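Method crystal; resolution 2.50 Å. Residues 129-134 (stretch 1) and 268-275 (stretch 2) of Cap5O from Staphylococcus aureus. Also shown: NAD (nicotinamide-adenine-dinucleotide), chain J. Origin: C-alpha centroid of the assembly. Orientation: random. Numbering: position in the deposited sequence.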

ATOM      1  N   SER B 129      16.210 -18.631   7.703  1.00 30.74           N
ATOM      2  CA  SER B 129      14.986 -18.955   6.976  1.00 32.02           C
ATOM      3  C   SER B 129      13.856 -17.997   7.356  1.00 39.95           C
ATOM      4  O   SER B 129      13.843 -17.455   8.466  1.00 41.33           O
ATOM      5  CB  SER B 129      14.550 -20.379   7.329  1.00 34.27           C
ATOM      6  OG  SER B 129      15.587 -21.311   7.085  1.00 37.64           O
ATOM      7  N   THR B 130      12.885 -17.833   6.462  1.00 37.00           N
ATOM      8  CA  THR B 130      11.738 -16.973   6.731  1.00 37.35           C
ATOM      9  C   THR B 130      10.874 -17.616   7.774  1.00 43.50           C
ATOM     10  O   THR B 130      10.498 -18.779   7.621  1.00 45.69           O
ATOM     11  CB  THR B 130      10.992 -16.645   5.440  1.00 39.74           C
ATOM     12  OG1 THR B 130      11.915 -15.943   4.603  1.00 38.22           O
ATOM     13  CG2 THR B 130       9.749 -15.788   5.688  1.00 34.17           C
ATOM     14  N   ILE B 131      10.595 -16.894   8.865  1.00 38.72           N
ATOM     15  CA  ILE B 131       9.767 -17.444   9.932  1.00 37.49           C
ATOM     16  C   ILE B 131       8.627 -16.531  10.314  1.00 41.87           C
ATOM     17  O   ILE B 131       8.783 -15.303  10.280  1.00 41.65           O
ATOM     18  CB  ILE B 131      10.599 -17.939  11.138  1.00 39.93           C
ATOM     19  CG1 ILE B 131      11.389 -16.798  11.788  1.00 38.70           C
ATOM     20  CG2 ILE B 131      11.469 -19.158  10.764  1.00 40.74           C
ATOM     21  CD1 ILE B 131      12.246 -17.201  12.907  1.00 36.48           C
ATOM     22  N   ALA B 132       7.484 -17.132  10.702  1.00 39.67           N
ATOM     23  CA  ALA B 132       6.297 -16.396  11.143  1.00 40.10           C
ATOM     24  C   ALA B 132       6.617 -15.676  12.442  1.00 46.37           C
ATOM     25  O   ALA B 132       7.452 -16.165  13.205  1.00 44.22           O
ATOM     26  CB  ALA B 132       5.122 -17.342  11.333  1.00 40.37           C
ATOM     27  N   PRO B 133       6.007 -14.504  12.725  1.00 48.94           N
ATOM     28  CA  PRO B 133       6.326 -13.811  13.983  1.00 49.24           C
ATOM     29  C   PRO B 133       6.001 -14.672  15.192  1.00 53.10           C
ATOM     30  O   PRO B 133       5.035 -15.442  15.174  1.00 52.23           O
ATOM     31  CB  PRO B 133       5.490 -12.534  13.912  1.00 51.15           C
ATOM     32  CG  PRO B 133       5.192 -12.361  12.471  1.00 56.24           C
ATOM     33  CD  PRO B 133       4.988 -13.754  11.961  1.00 51.86           C
ATOM     34  N   LYS B 134       6.882 -14.596  16.195  1.00 51.23           N
ATOM     35  CA  LYS B 134       6.826 -15.339  17.457  1.00 51.95           C
ATOM     36  C   LYS B 134       7.330 -16.787  17.412  1.00 55.58           C
ATOM     37  O   LYS B 134       7.165 -17.511  18.385  1.00 56.14           O
ATOM     38  CB  LYS B 134       5.502 -15.123  18.225  1.00 54.39           C
ATOM     39  CG  LYS B 134       5.337 -13.658  18.632  1.00 62.44           C
ATOM     40  CD  LYS B 134       4.564 -13.509  19.869  1.00 71.06           C
ATOM     41  CE  LYS B 134       5.259 -13.723  21.186  1.00 71.50           C
ATOM     42  NZ  LYS B 134       4.358 -13.188  22.242  1.00 79.23           N
ATOM     43  N   HIS B 268       7.453 -16.127  -1.957  1.00 74.02           N
ATOM     44  CA  HIS B 268       7.360 -15.610  -0.576  1.00 75.49           C
ATOM     45  C   HIS B 268       6.040 -15.787   0.206  1.00 77.67           C
ATOM     46  O   HIS B 268       4.956 -15.812  -0.383  1.00 79.45           O
ATOM     47  CB  HIS B 268       7.746 -14.117  -0.572  1.00 77.85           C
ATOM     48  CG  HIS B 268       6.997 -13.290  -1.579  1.00 82.47           C
ATOM     49  ND1 HIS B 268       7.474 -13.114  -2.873  1.00 84.86           N
ATOM     50  CD2 HIS B 268       5.824 -12.627  -1.454  1.00 85.08           C
ATOM     51  CE1 HIS B 268       6.578 -12.352  -3.487  1.00 84.66           C
ATOM     52  NE2 HIS B 268       5.570 -12.032  -2.677  1.00 85.07           N
ATOM     53  N   CYS B 269       6.146 -15.830   1.551  1.00 69.09           N
ATOM     54  CA  CYS B 269       5.013 -15.962   2.462  1.00 66.25           C
ATOM     55  C   CYS B 269       4.838 -14.738   3.369  1.00 69.27           C
ATOM     56  O   CYS B 269       5.805 -14.013   3.630  1.00 69.18           O
ATOM     57  CB  CYS B 269       5.059 -17.275   3.238  1.00 65.52           C
ATOM     58  SG  CYS B 269       6.695 -17.728   3.884  1.00 68.43           S
ATOM     59  N   LEU B 270       3.584 -14.474   3.796  1.00 63.50           N
ATOM     60  CA  LEU B 270       3.186 -13.251   4.503  1.00 61.33           C
ATOM     61  C   LEU B 270       3.223 -13.208   6.039  1.00 68.85           C
ATOM     62  O   LEU B 270       3.483 -14.231   6.677  1.00 70.42           O
ATOM     63  CB  LEU B 270       1.832 -12.755   3.975  1.00 59.33           C
ATOM     64  CG  LEU B 270       1.644 -12.672   2.483  1.00 60.72           C
ATOM     65  CD1 LEU B 270       0.288 -12.103   2.171  1.00 60.00           C
ATOM     66  CD2 LEU B 270       2.739 -11.843   1.808  1.00 60.44           C
ATOM     67  N   ALA B 271       2.947 -11.996   6.617  1.00 65.44           N
ATOM     68  CA  ALA B 271       2.898 -11.642   8.049  1.00 65.48           C
ATOM     69  C   ALA B 271       1.704 -12.291   8.803  1.00 72.33           C
ATOM     70  O   ALA B 271       1.004 -11.641   9.594  1.00 71.52           O
ATOM     71  CB  ALA B 271       2.889 -10.120   8.215  1.00 65.65           C
ATOM     72  N   VAL B 272       1.495 -13.592   8.566  1.00 70.48           N
ATOM     73  CA  VAL B 272       0.427 -14.344   9.209  1.00 70.24           C
ATOM     74  C   VAL B 272       0.945 -15.634   9.796  1.00 74.03           C
ATOM     75  O   VAL B 272       1.510 -16.463   9.077  1.00 73.22           O
ATOM     76  CB  VAL B 272      -0.830 -14.546   8.324  1.00 74.10           C
ATOM     77  CG1 VAL B 272      -1.723 -13.305   8.339  1.00 73.76           C
ATOM     78  CG2 VAL B 272      -0.457 -14.944   6.895  1.00 74.03           C
ATOM     79  N   ASP B 273       0.806 -15.782  11.117  1.00 71.31           N
ATOM     80  CA  ASP B 273       1.187 -17.021  11.775  1.00 71.38           C
ATOM     81  C   ASP B 273      -0.021 -17.977  11.633  1.00 73.74           C
ATOM     82  O   ASP B 273      -1.172 -17.536  11.787  1.00 71.25           O
ATOM     83  CB  ASP B 273       1.636 -16.795  13.230  1.00 73.99           C
ATOM     84  CG  ASP B 273       0.521 -16.559  14.221  1.00 89.26           C
ATOM     85  OD1 ASP B 273       0.158 -15.384  14.434  1.00 90.60           O
ATOM     86  OD2 ASP B 273       0.016 -17.550  14.789  1.00 97.10           O
ATOM     87  N   PRO B 274       0.215 -19.258  11.242  1.00 70.97           N
ATOM     88  CA  PRO B 274      -0.916 -20.188  11.029  1.00 70.40           C
ATOM     89  C   PRO B 274      -1.950 -20.255  12.160  1.00 73.09           C
ATOM     90  O   PRO B 274      -3.150 -20.350  11.889  1.00 72.44           O
ATOM     91  CB  PRO B 274      -0.224 -21.531  10.782  1.00 72.09           C
ATOM     92  CG  PRO B 274       1.123 -21.163  10.235  1.00 76.45           C
ATOM     93  CD  PRO B 274       1.512 -19.920  10.979  1.00 72.19           C
ATOM     94  N   TYR B 275      -1.488 -20.143  13.415  1.00 69.14           N
ATOM     95  CA  TYR B 275      -2.351 -20.207  14.579  1.00 69.07           C
ATOM     96  C   TYR B 275      -3.083 -18.912  14.982  1.00 74.45           C
ATOM     97  O   TYR B 275      -4.217 -18.724  14.557  1.00 73.17           O
ATOM     98  CB  TYR B 275      -1.661 -20.929  15.761  1.00 69.50           C
ATOM     99  CG  TYR B 275      -2.564 -21.124  16.957  1.00 70.00           C
ATOM    100  CD1 TYR B 275      -3.631 -22.018  16.912  1.00 72.21           C
ATOM    101  CD2 TYR B 275      -2.376 -20.390  18.122  1.00 70.13           C
ATOM    102  CE1 TYR B 275      -4.499 -22.163  17.995  1.00 73.35           C
ATOM    103  CE2 TYR B 275      -3.239 -20.522  19.207  1.00 70.91           C
ATOM    104  CZ  TYR B 275      -4.277 -21.438  19.155  1.00 77.54           C
ATOM    105  OH  TYR B 275      -5.117 -21.581  20.233  1.00 75.16           O
TER
HETATM  106  PA  NAD J 500      16.597 -24.081  -1.275  1.00 39.00           P
HETATM  107  O1A NAD J 500      15.486 -25.000  -1.598  1.00 39.55           O
HETATM  108  O2A NAD J 500      17.352 -23.686  -2.483  1.00 40.31           O
HETATM  109  O5B NAD J 500      17.579 -24.812  -0.232  1.00 39.42           O
HETATM  110  C5B NAD J 500      17.091 -25.536   0.866  1.00 35.96           C
HETATM  111  C4B NAD J 500      18.031 -26.695   1.097  1.00 34.92           C
HETATM  112  O4B NAD J 500      17.878 -27.163   2.420  1.00 33.45           O
HETATM  113  C3B NAD J 500      17.780 -27.872   0.145  1.00 38.63           C
HETATM  114  O3B NAD J 500      19.024 -28.324  -0.381  1.00 37.86           O
HETATM  115  C2B NAD J 500      17.235 -28.946   1.079  1.00 38.32           C
HETATM  116  O2B NAD J 500      17.543 -30.263   0.670  1.00 37.14           O
HETATM  117  C1B NAD J 500      17.882 -28.584   2.405  1.00 36.66           C
HETATM  118  N9A NAD J 500      17.103 -29.110   3.536  1.00 38.19           N
HETATM  119  C8A NAD J 500      15.729 -29.147   3.632  1.00 40.20           C
HETATM  120  N7A NAD J 500      15.392 -29.593   4.863  1.00 38.90           N
HETATM  121  C5A NAD J 500      16.537 -29.847   5.542  1.00 39.76           C
HETATM  122  C6A NAD J 500      16.766 -30.339   6.828  1.00 41.52           C
HETATM  123  N6A NAD J 500      15.713 -30.631   7.600  1.00 42.49           N
HETATM  124  N1A NAD J 500      18.076 -30.502   7.273  1.00 37.22           N
HETATM  125  C2A NAD J 500      19.143 -30.168   6.455  1.00 33.76           C
HETATM  126  N3A NAD J 500      18.910 -29.685   5.182  1.00 35.75           N
HETATM  127  C4A NAD J 500      17.628 -29.528   4.733  1.00 37.47           C
HETATM  128  O3  NAD J 500      15.995 -22.810  -0.471  1.00 45.53           O
HETATM  129  PN  NAD J 500      16.734 -21.390  -0.366  1.00 46.36           P
HETATM  130  O1N NAD J 500      16.416 -20.626  -1.599  1.00 51.18           O
HETATM  131  O2N NAD J 500      18.145 -21.591   0.050  1.00 45.63           O
HETATM  132  O5D NAD J 500      15.940 -20.673   0.805  1.00 51.08           O
HETATM  133  C5D NAD J 500      15.615 -21.344   1.995  1.00 58.41           C
HETATM  134  C4D NAD J 500      14.654 -20.456   2.778  1.00 65.77           C
HETATM  135  O4D NAD J 500      15.270 -19.214   3.083  1.00 69.99           O
HETATM  136  C3D NAD J 500      13.410 -20.037   1.994  1.00 66.66           C
HETATM  137  O3D NAD J 500      12.408 -21.022   1.828  1.00 69.41           O
HETATM  138  C2D NAD J 500      12.955 -18.876   2.843  1.00 65.08           C
HETATM  139  O2D NAD J 500      12.528 -19.369   4.086  1.00 61.08           O
HETATM  140  C1D NAD J 500      14.284 -18.192   3.121  1.00 70.12           C
HETATM  141  N1N NAD J 500      14.464 -17.151   2.083  1.00 73.05           N
HETATM  142  C2N NAD J 500      15.181 -17.378   0.930  1.00 74.66           C
HETATM  143  C3N NAD J 500      15.290 -16.364  -0.034  1.00 78.16           C
HETATM  144  C7N NAD J 500      16.387 -16.409  -1.061  1.00 79.86           C
HETATM  145  O7N NAD J 500      17.119 -15.220  -1.293  1.00 79.40           O
HETATM  146  N7N NAD J 500      16.624 -17.538  -1.741  1.00 79.98           N
HETATM  147  C4N NAD J 500      14.637 -15.139   0.168  1.00 78.98           C
HETATM  148  C5N NAD J 500      13.881 -14.927   1.319  1.00 78.38           C
HETATM  149  C6N NAD J 500      13.795 -15.957   2.258  1.00 76.03           C

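Residues 129-134 and 268-275 of Cap5O are two irregular segments of one chain, at least 139 residues apart in sequence where they touch. The backbones draw nearer toward the C-terminal part of the contact: the CA atoms of Thr-130 and Cys-269 are 8.0 Å apart, those of Ala-132 and Asp-273 only 5.2 Å. From Ser-129 to Pro-133 the first stretch is extended, and the CB of Ile-131 turns away from the second stretch while those of Thr-130 and Ala-132 point toward it. The second stretch bends at Ala-271 (phi/psi -69/46), where Val-272 N donates a 2.8 Å hydrogen bond to Leu-270 O; Leu-270, Ala-271 and Val-272 direct their CB atoms away, whereas Cys-269 and Asp-273 on both sides of the bend direct theirs toward the first stretch. No hydrogen bond crosses between the stretches, so van der Waals packing holds this small contact of 217 Å² (both sides summed).

Ala-132 is its center. Its CB lies 4.0 Å from both CA and CB of Asp-273, 4.3 Å from Val-272 O and 4.5 Å from Pro-274 CD, the last an apolar side-chain contact. A lone methyl suits this place, because it fills the space beside the neighboring main chain while letting the backbones come close. Pro-133, whose CB points sideways, has the largest area covered by the other stretch, 45 Å²; its closest contact is O to Asp-273 CB at 4.1 Å, and its ring carbon CD lies 4.7 Å from Asp-273 N. Asp-273 thus offers its aliphatic portion to the first stretch, while its carboxylate serves the chain that follows, OD2 capping a backbone N just past the stretch, ahead of a helix. Pro-274, exposed at the margin, adds ring carbon without a backbone N-H that would need a partner.

At the other end, Thr-130 CG2 meets Cys-269 SG at 4.0 Å. With chi1 at -62° (m), the threonine places its methyl near the sulfur; Cys-269, with chi1 at 43° (p), is buried and bonded covalently to a group elsewhere in the structure. The backbone of Thr-130 has a separate task: its N donates a 2.9 Å, nearly straight (163°) hydrogen bond to O2D of NAD, so one residue touches both the cofactor ribose and the second stretch. Ser-129 C is 3.8 Å from the same O2D, but the Ser-129 side chain stays out of reach of the second stretch, its OG hydrogen-bonded elsewhere in the structure. Lys-134, at the N-cap position before a helix, points its CB sideways; the end of its side chain leads away, and NZ is hydrogen-bonded elsewhere in the structure.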